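Local coordinates for protein halogenase PltM (Pseudomonas fluorescens, PDB 6BZN) that halogenates phenolic substrates with an unusual tolerance of substrate and halide, as a flavoprotein that binds FAD, at residues L74-K79 / K433-L438; S360-A365 / A449-V454. One frame throughout, in Å; residues are numbered along the deposited sequence.

Contact 1: residues L74-K79 / K433-L438; sequences LRLLSK and KLLHDL
L435 lays its CD2 methyl over one face of the R75 guanidinium, 3.5 Å from R75 CZ and above the centre of the group, while the two side chains cross at about a right angle. The arginine chain reaches this place by bending at chi3 (75°), which sets the flat end across the leucine. A long, weak ion pair links R75 NH2 to E439 OE2, one turn further along the helix that carries L435. Cutting the chain back to an alanine here is likely to leave L435 CD2 without the flat group it packs on and E439 without this distant partner. The other branch of L435, CD1, lies 3.8 Å from L76 CD2. That L76 methyl pushes on past the side chain to the backbone, 3.5 Å from L435 CA, tighter than carbons usually pack; the closest pair of CA atoms, L76 and L435 at 5.9 Å, falls at the same place. One turn on, L438 comes in with CG anti to its backbone N (chi1 -180°), and its CD2 meets K79 CB at 4.0 Å, so the lysine contributes the root of its chain while its amine leads away. F447 of helix 444-452 touches L76, L434 and L438 and so closes one flank of the leucine cluster. The axes of the two short segments run nearly parallel, 20° apart and 10.0 Å at closest approach. This is leucine-rich helix-helix packing, joining helix 68-81, in the tryptophan halogenase family region, to the long helix 410-441 of the C-terminal helical part.

Contact 2: residues S360-A365 / A449-V454; sequences SILRLA and AALEAV
Helix 352-374 packs against the end of helix 444-452 and the loop that follows in a buried contact carried mainly by R363. Extended from CG to NE, the arginine reaches across to lay one face of its guanidinium against L451, whose CG sits 3.7 Å above the plane and offset toward the rim. Lower down the same chain, R363 CG meets L451 CD2 at 3.9 Å. That methyl also touches L362 CG, so L451 settles against two consecutive residues; its CG stands anti to the backbone N (chi1 -178°), on a CB that already points at the facing helix. V454 CG2, from the loop, approaches in the plane of the guanidinium, at its edge, 3.8 Å from R363 NH2. Two waters bridge R363 to E452, both accepting from R363 NH1. One, 3.0 Å from NH1, donates to E452 OE1; the other, 2.8 Å from NH1, donates to the backbone O of E452. E452 OE1 also makes a salt bridge with K367, and R363 NE makes one with E359 on its own helix. The two side chains thus each have a direct ionic partner, while R363 NH1 and E452 OE1 stay 5.0 Å apart. E359 probably offsets much of the charge of the buried arginine, and the waters let NH1 reach both the carboxylate and the backbone of E452 without touching either oxygen.

Overall arrangement
Contacts 1 and 2 sit with their centres 12 Å apart, on the same side of the chain's centre, and share one packed interior. Their segments alternate along the sequence, and helices 410-441 and 444-452, which supply the later segment of each, follow one another directly. Two seams join them: L76 CB lies 3.7 Å from L362 CD2, between helices 68-81 and 352-374, and L434 CD2 lies 3.7 Å from A450 CB. L77 adds to the first seam against I361 and L362. Contact 1 lies away from the known cofactor-binding residues; in contact 2 the L362 side chain is about 12 Å from that of A34, which binds FAD in another structure of this protein, the cofactor being absent here.

Contact 1: residues L74-K79 / K433-L438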
ATOM      1  N   LEU A  74       5.448   9.383   5.273  1.00 12.67           N
ATOM      2  CA  LEU A  74       4.904  10.727   5.012  1.00 13.20           C
ATOM      3  C   LEU A  74       5.586  11.760   5.902  1.00 13.47           C
ATOM      4  O   LEU A  74       5.932  12.850   5.442  1.00 12.85           O
ATOM      5  CB  LEU A  74       3.392  10.789   5.205  1.00 13.30           C
ATOM      6  CG  LEU A  74       2.564  10.132   4.099  1.00 13.80           C
ATOM      7  CD1 LEU A  74       1.129   9.944   4.576  1.00 14.03           C
ATOM      8  CD2 LEU A  74       2.600  10.933   2.806  1.00 14.09           C
ATOM      9  N   ARG A  75       5.794  11.414   7.165  1.00 13.71           N
ATOM     10  CA  ARG A  75       6.486  12.317   8.092  1.00 15.25           C
ATOM     11  C   ARG A  75       7.941  12.545   7.661  1.00 14.58           C
ATOM     12  O   ARG A  75       8.447  13.667   7.768  1.00 14.05           O
ATOM     13  CB  ARG A  75       6.410  11.797   9.538  1.00 17.02           C
ATOM     14  CG  ARG A  75       5.026  11.937  10.175  1.00 19.10           C
ATOM     15  CD  ARG A  75       4.906  11.157  11.494  1.00 21.42           C
ATOM     16  NE  ARG A  75       5.604  11.803  12.608  1.00 24.88           N
ATOM     17  CZ  ARG A  75       5.964  11.216  13.764  1.00 27.43           C
ATOM     18  NH1 ARG A  75       5.699   9.935  14.023  1.00 28.96           N
ATOM     19  NH2 ARG A  75       6.612  11.935  14.676  1.00 29.18           N
ATOM     20  N   LEU A  76       8.605  11.493   7.166  1.00 13.62           N
ATOM     21  CA  LEU A  76       9.964  11.629   6.639  1.00 13.55           C
ATOM     22  C   LEU A  76      10.006  12.564   5.414  1.00 14.14           C
ATOM     23  O   LEU A  76      10.874  13.441   5.322  1.00 13.68           O
ATOM     24  CB  LEU A  76      10.563  10.273   6.293  1.00 13.26           C
ATOM     25  CG  LEU A  76      11.034   9.443   7.498  1.00 13.30           C
ATOM     26  CD1 LEU A  76      11.241   7.987   7.110  1.00 13.36           C
ATOM     27  CD2 LEU A  76      12.317  10.034   8.083  1.00 13.53           C
ATOM     28  N   LEU A  77       9.066  12.383   4.488  1.00 14.02           N
ATOM     29  CA  LEU A  77       8.955  13.272   3.337  1.00 14.78           C
ATOM     30  C   LEU A  77       8.765  14.726   3.759  1.00 14.91           C
ATOM     31  O   LEU A  77       9.444  15.629   3.243  1.00 15.24           O
ATOM     32  CB  LEU A  77       7.794  12.843   2.431  1.00 15.02           C
ATOM     33  CG  LEU A  77       8.121  11.674   1.514  1.00 14.83           C
ATOM     34  CD1 LEU A  77       6.835  11.002   1.020  1.00 15.30           C
ATOM     35  CD2 LEU A  77       8.980  12.144   0.343  1.00 15.32           C
ATOM     36  N   SER A  78       7.845  14.925   4.694  1.00 14.80           N
ATOM     37  CA  SER A  78       7.552  16.235   5.252  1.00 15.24           C
ATOM     38  C   SER A  78       8.790  16.902   5.870  1.00 15.71           C
ATOM     39  O   SER A  78       9.064  18.067   5.612  1.00 15.25           O
ATOM     40  CB  SER A  78       6.446  16.108   6.299  1.00 15.48           C
ATOM     41  OG  SER A  78       6.108  17.368   6.852  1.00 15.06           O
ATOM     42  N   LYS A  79       9.545  16.141   6.649  1.00 17.43           N
ATOM     43  CA  LYS A  79      10.709  16.686   7.349  1.00 19.29           C
ATOM     44  C   LYS A  79      11.903  16.831   6.413  1.00 18.14           C
ATOM     45  O   LYS A  79      12.607  17.839   6.457  1.00 17.28           O
ATOM     46  CB  LYS A  79      11.071  15.825   8.561  1.00 22.47           C
ATOM     47  CG  LYS A  79      11.851  16.586   9.630  1.00 27.63           C
ATOM     48  CD  LYS A  79      10.926  17.519  10.413  1.00 31.78           C
ATOM     49  CE  LYS A  79      11.660  18.360  11.440  1.00 37.51           C
ATOM     50  NZ  LYS A  79      10.690  18.953  12.410  1.00 41.75           N
ATOM     51  N   LYS A 433      13.204   5.479  13.905  1.00 19.22           N
ATOM     52  CA  LYS A 433      14.571   5.879  14.286  1.00 21.76           C
ATOM     53  C   LYS A 433      15.201   6.855  13.284  1.00 20.44           C
ATOM     54  O   LYS A 433      15.784   7.878  13.697  1.00 20.16           O
ATOM     55  CB  LYS A 433      15.434   4.614  14.464  1.00 25.04           C
ATOM     56  CG  LYS A 433      16.923   4.824  14.719  1.00 30.43           C
ATOM     57  CD  LYS A 433      17.612   3.495  15.062  1.00 35.15           C
ATOM     58  CE  LYS A 433      19.051   3.659  15.545  1.00 38.11           C
ATOM     59  NZ  LYS A 433      19.899   4.495  14.645  1.00 40.62           N
ATOM     60  N   LEU A 434      15.066   6.561  11.987  1.00 18.88           N
ATOM     61  CA  LEU A 434      15.524   7.475  10.921  1.00 18.51           C
ATOM     62  C   LEU A 434      14.904   8.861  11.062  1.00 17.95           C
ATOM     63  O   LEU A 434      15.594   9.876  10.903  1.00 18.20           O
ATOM     64  CB  LEU A 434      15.207   6.915   9.526  1.00 18.96           C
ATOM     65  CG  LEU A 434      15.961   5.699   8.996  1.00 19.80           C
ATOM     66  CD1 LEU A 434      15.385   5.232   7.663  1.00 20.05           C
ATOM     67  CD2 LEU A 434      17.435   6.026   8.849  1.00 20.50           C
ATOM     68  N   LEU A 435      13.605   8.898  11.351  1.00 17.84           N
ATOM     69  CA  LEU A 435      12.882  10.149  11.528  1.00 18.66           C
ATOM     70  C   LEU A 435      13.393  10.903  12.757  1.00 19.67           C
ATOM     71  O   LEU A 435      13.649  12.101  12.679  1.00 19.05           O
ATOM     72  CB  LEU A 435      11.379   9.895  11.671  1.00 18.72           C
ATOM     73  CG  LEU A 435      10.465  11.102  11.872  1.00 18.49           C
ATOM     74  CD1 LEU A 435      10.490  12.048  10.679  1.00 18.48           C
ATOM     75  CD2 LEU A 435       9.053  10.618  12.128  1.00 19.00           C
ATOM     76  N   HIS A 436      13.517  10.202  13.882  1.00 21.33           N
ATOM     77  CA  HIS A 436      14.083  10.801  15.087  1.00 23.85           C
ATOM     78  C   HIS A 436      15.450  11.446  14.830  1.00 23.46           C
ATOM     79  O   HIS A 436      15.654  12.600  15.207  1.00 23.60           O
ATOM     80  CB  HIS A 436      14.204   9.801  16.227  1.00 25.84           C
ATOM     81  CG  HIS A 436      14.547  10.446  17.533  1.00 29.98           C
ATOM     82  ND1 HIS A 436      15.837  10.519  18.010  1.00 32.60           N
ATOM     83  CD2 HIS A 436      13.775  11.100  18.432  1.00 31.11           C
ATOM     84  CE1 HIS A 436      15.841  11.161  19.166  1.00 32.69           C
ATOM     85  NE2 HIS A 436      14.602  11.525  19.443  1.00 32.11           N
ATOM     86  N   ASP A 437      16.348  10.728  14.160  1.00 22.71           N
ATOM     87  CA  ASP A 437      17.685  11.257  13.832  1.00 24.32           C
ATOM     88  C   ASP A 437      17.610  12.482  12.921  1.00 25.46           C
ATOM     89  O   ASP A 437      18.310  13.479  13.152  1.00 24.42           O
ATOM     90  CB  ASP A 437      18.581  10.175  13.197  1.00 24.77           C
ATOM     91  CG  ASP A 437      18.920   9.043  14.160  1.00 26.56           C
ATOM     92  OD1 ASP A 437      18.757   9.211  15.385  1.00 28.64           O
ATOM     93  OD2 ASP A 437      19.348   7.967  13.700  1.00 27.91           O
ATOM     94  N   LEU A 438      16.748  12.415  11.902  1.00 24.37           N
ATOM     95  CA  LEU A 438      16.549  13.549  10.997  1.00 25.23           C
ATOM     96  C   LEU A 438      15.939  14.769  11.704  1.00 25.86           C
ATOM     97  O   LEU A 438      16.342  15.894  11.419  1.00 26.76           O
ATOM     98  CB  LEU A 438      15.667  13.161   9.801  1.00 22.82           C
ATOM     99  CG  LEU A 438      15.394  14.269   8.773  1.00 22.37           C
ATOM    100  CD1 LEU A 438      16.685  14.689   8.099  1.00 22.19           C
ATOM    101  CD2 LEU A 438      14.385  13.806   7.730  1.00 22.14           C
TER

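Contact 2: residues S360-A365 / A449-V454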
ATOM      1  N   SER A 360       9.728   5.140  -2.275  1.00 11.96           N
ATOM      2  CA  SER A 360      10.370   5.360  -3.578  1.00 12.38           C
ATOM      3  C   SER A 360      10.529   6.851  -3.874  1.00 12.01           C
ATOM      4  O   SER A 360      11.564   7.292  -4.398  1.00 12.02           O
ATOM      5  CB  SER A 360       9.597   4.646  -4.706  1.00 12.17           C
ATOM      6  OG  SER A 360      10.348   4.695  -5.904  1.00 12.70           O
ATOM      7  N   ILE A 361       9.523   7.647  -3.516  1.00 12.26           N
ATOM      8  CA  ILE A 361       9.611   9.106  -3.705  1.00 12.30           C
ATOM      9  C   ILE A 361      10.764   9.667  -2.869  1.00 12.92           C
ATOM     10  O   ILE A 361      11.565  10.483  -3.336  1.00 12.28           O
ATOM     11  CB  ILE A 361       8.289   9.821  -3.370  1.00 12.48           C
ATOM     12  CG1 ILE A 361       7.193   9.363  -4.335  1.00 12.72           C
ATOM     13  CG2 ILE A 361       8.440  11.343  -3.425  1.00 12.53           C
ATOM     14  CD1 ILE A 361       5.789   9.705  -3.862  1.00 13.13           C
ATOM     15  N   LEU A 362      10.837   9.194  -1.631  1.00 12.96           N
ATOM     16  CA  LEU A 362      11.845   9.621  -0.687  1.00 13.98           C
ATOM     17  C   LEU A 362      13.265   9.296  -1.155  1.00 13.60           C
ATOM     18  O   LEU A 362      14.188  10.097  -0.965  1.00 14.14           O
ATOM     19  CB  LEU A 362      11.534   8.962   0.649  1.00 14.80           C
ATOM     20  CG  LEU A 362      12.173   9.401   1.946  1.00 16.29           C
ATOM     21  CD1 LEU A 362      12.104  10.901   2.172  1.00 16.40           C
ATOM     22  CD2 LEU A 362      11.456   8.630   3.051  1.00 16.57           C
ATOM     23  N   ARG A 363      13.433   8.145  -1.797  1.00 13.10           N
ATOM     24  CA  ARG A 363      14.715   7.761  -2.368  1.00 12.70           C
ATOM     25  C   ARG A 363      15.030   8.490  -3.676  1.00 12.56           C
ATOM     26  O   ARG A 363      16.180   8.870  -3.898  1.00 12.28           O
ATOM     27  CB  ARG A 363      14.752   6.258  -2.622  1.00 13.25           C
ATOM     28  CG  ARG A 363      14.787   5.426  -1.357  1.00 13.78           C
ATOM     29  CD  ARG A 363      14.568   3.964  -1.667  1.00 14.36           C
ATOM     30  NE  ARG A 363      14.735   3.089  -0.502  1.00 15.20           N
ATOM     31  CZ  ARG A 363      15.893   2.570  -0.079  1.00 15.54           C
ATOM     32  NH1 ARG A 363      17.045   2.841  -0.685  1.00 15.62           N
ATOM     33  NH2 ARG A 363      15.901   1.760   0.976  1.00 16.29           N
ATOM     34  N   LEU A 364      14.027   8.655  -4.534  1.00 11.75           N
ATOM     35  CA  LEU A 364      14.223   9.248  -5.866  1.00 12.26           C
ATOM     36  C   LEU A 364      14.494  10.759  -5.844  1.00 12.49           C
ATOM     37  O   LEU A 364      15.351  11.250  -6.591  1.00 12.75           O
ATOM     38  CB  LEU A 364      12.992   8.959  -6.748  1.00 11.93           C
ATOM     39  CG  LEU A 364      13.001   9.560  -8.158  1.00 12.02           C
ATOM     40  CD1 LEU A 364      14.099   8.965  -9.023  1.00 11.81           C
ATOM     41  CD2 LEU A 364      11.619   9.392  -8.794  1.00 12.46           C
ATOM     42  N   ALA A 365      13.749  11.501  -5.027  1.00 12.90           N
ATOM     43  CA  ALA A 365      13.728  12.967  -5.139  1.00 13.46           C
ATOM     44  C   ALA A 365      15.113  13.606  -4.933  1.00 14.19           C
ATOM     45  O   ALA A 365      15.498  14.456  -5.726  1.00 14.16           O
ATOM     46  CB  ALA A 365      12.679  13.590  -4.221  1.00 13.16           C
ATOM     47  N   ALA A 449      21.613   8.753   3.066  1.00 17.07           N
ATOM     48  CA  ALA A 449      22.631   7.703   3.037  1.00 16.29           C
ATOM     49  C   ALA A 449      22.252   6.544   3.965  1.00 16.03           C
ATOM     50  O   ALA A 449      22.436   5.386   3.603  1.00 16.08           O
ATOM     51  CB  ALA A 449      24.003   8.271   3.387  1.00 16.79           C
ATOM     52  N   ALA A 450      21.663   6.847   5.120  1.00 15.55           N
ATOM     53  CA  ALA A 450      21.221   5.803   6.045  1.00 16.03           C
ATOM     54  C   ALA A 450      20.106   4.924   5.449  1.00 16.04           C
ATOM     55  O   ALA A 450      20.133   3.694   5.576  1.00 16.31           O
ATOM     56  CB  ALA A 450      20.772   6.414   7.355  1.00 16.69           C
ATOM     57  N   LEU A 451      19.142   5.549   4.776  1.00 15.80           N
ATOM     58  CA  LEU A 451      18.088   4.790   4.094  1.00 15.69           C
ATOM     59  C   LEU A 451      18.675   3.938   2.965  1.00 15.97           C
ATOM     60  O   LEU A 451      18.280   2.778   2.774  1.00 16.26           O
ATOM     61  CB  LEU A 451      16.999   5.730   3.561  1.00 15.50           C
ATOM     62  CG  LEU A 451      15.793   5.100   2.858  1.00 15.59           C
ATOM     63  CD1 LEU A 451      15.074   4.103   3.751  1.00 15.64           C
ATOM     64  CD2 LEU A 451      14.834   6.200   2.439  1.00 15.40           C
ATOM     65  N   GLU A 452      19.631   4.486   2.222  1.00 16.04           N
ATOM     66  CA  GLU A 452      20.218   3.733   1.123  1.00 17.14           C
ATOM     67  C   GLU A 452      21.114   2.590   1.609  1.00 17.19           C
ATOM     68  O   GLU A 452      21.235   1.581   0.940  1.00 17.32           O
ATOM     69  CB  GLU A 452      20.993   4.648   0.198  1.00 18.19           C
ATOM     70  CG  GLU A 452      21.439   3.958  -1.074  1.00 19.58           C
ATOM     71  CD  GLU A 452      21.724   4.932  -2.186  1.00 21.27           C
ATOM     72  OE1 GLU A 452      20.756   5.480  -2.765  1.00 21.24           O
ATOM     73  OE2 GLU A 452      22.911   5.123  -2.505  1.00 22.20           O
ATOM     74  N   ALA A 453      21.711   2.742   2.783  1.00 17.59           N
ATOM     75  CA  ALA A 453      22.632   1.727   3.309  1.00 18.37           C
ATOM     76  C   ALA A 453      21.950   0.526   3.977  1.00 19.27           C
ATOM     77  O   ALA A 453      22.636  -0.396   4.428  1.00 20.16           O
ATOM     78  CB  ALA A 453      23.611   2.379   4.274  1.00 18.48           C
ATOM     79  N   VAL A 454      20.616   0.484   4.032  1.00 18.23           N
ATOM     80  CA  VAL A 454      19.956  -0.652   4.673  1.00 18.66           C
ATOM     81  C   VAL A 454      20.331  -1.943   3.940  1.00 18.84           C
ATOM     82  O   VAL A 454      20.507  -1.948   2.717  1.00 18.12           O
ATOM     83  CB  VAL A 454      18.417  -0.511   4.735  1.00 18.37           C
ATOM     84  CG1 VAL A 454      18.018   0.739   5.515  1.00 18.34           C
ATOM     85  CG2 VAL A 454      17.807  -0.547   3.334  1.00 18.28           C
TER
HETATM   86  O   HOH W   1      18.051   5.374  -1.880  1.00 18.19           O
HETATM   87  O   HOH W   2      19.038   0.914  -0.590  1.00 22.38           O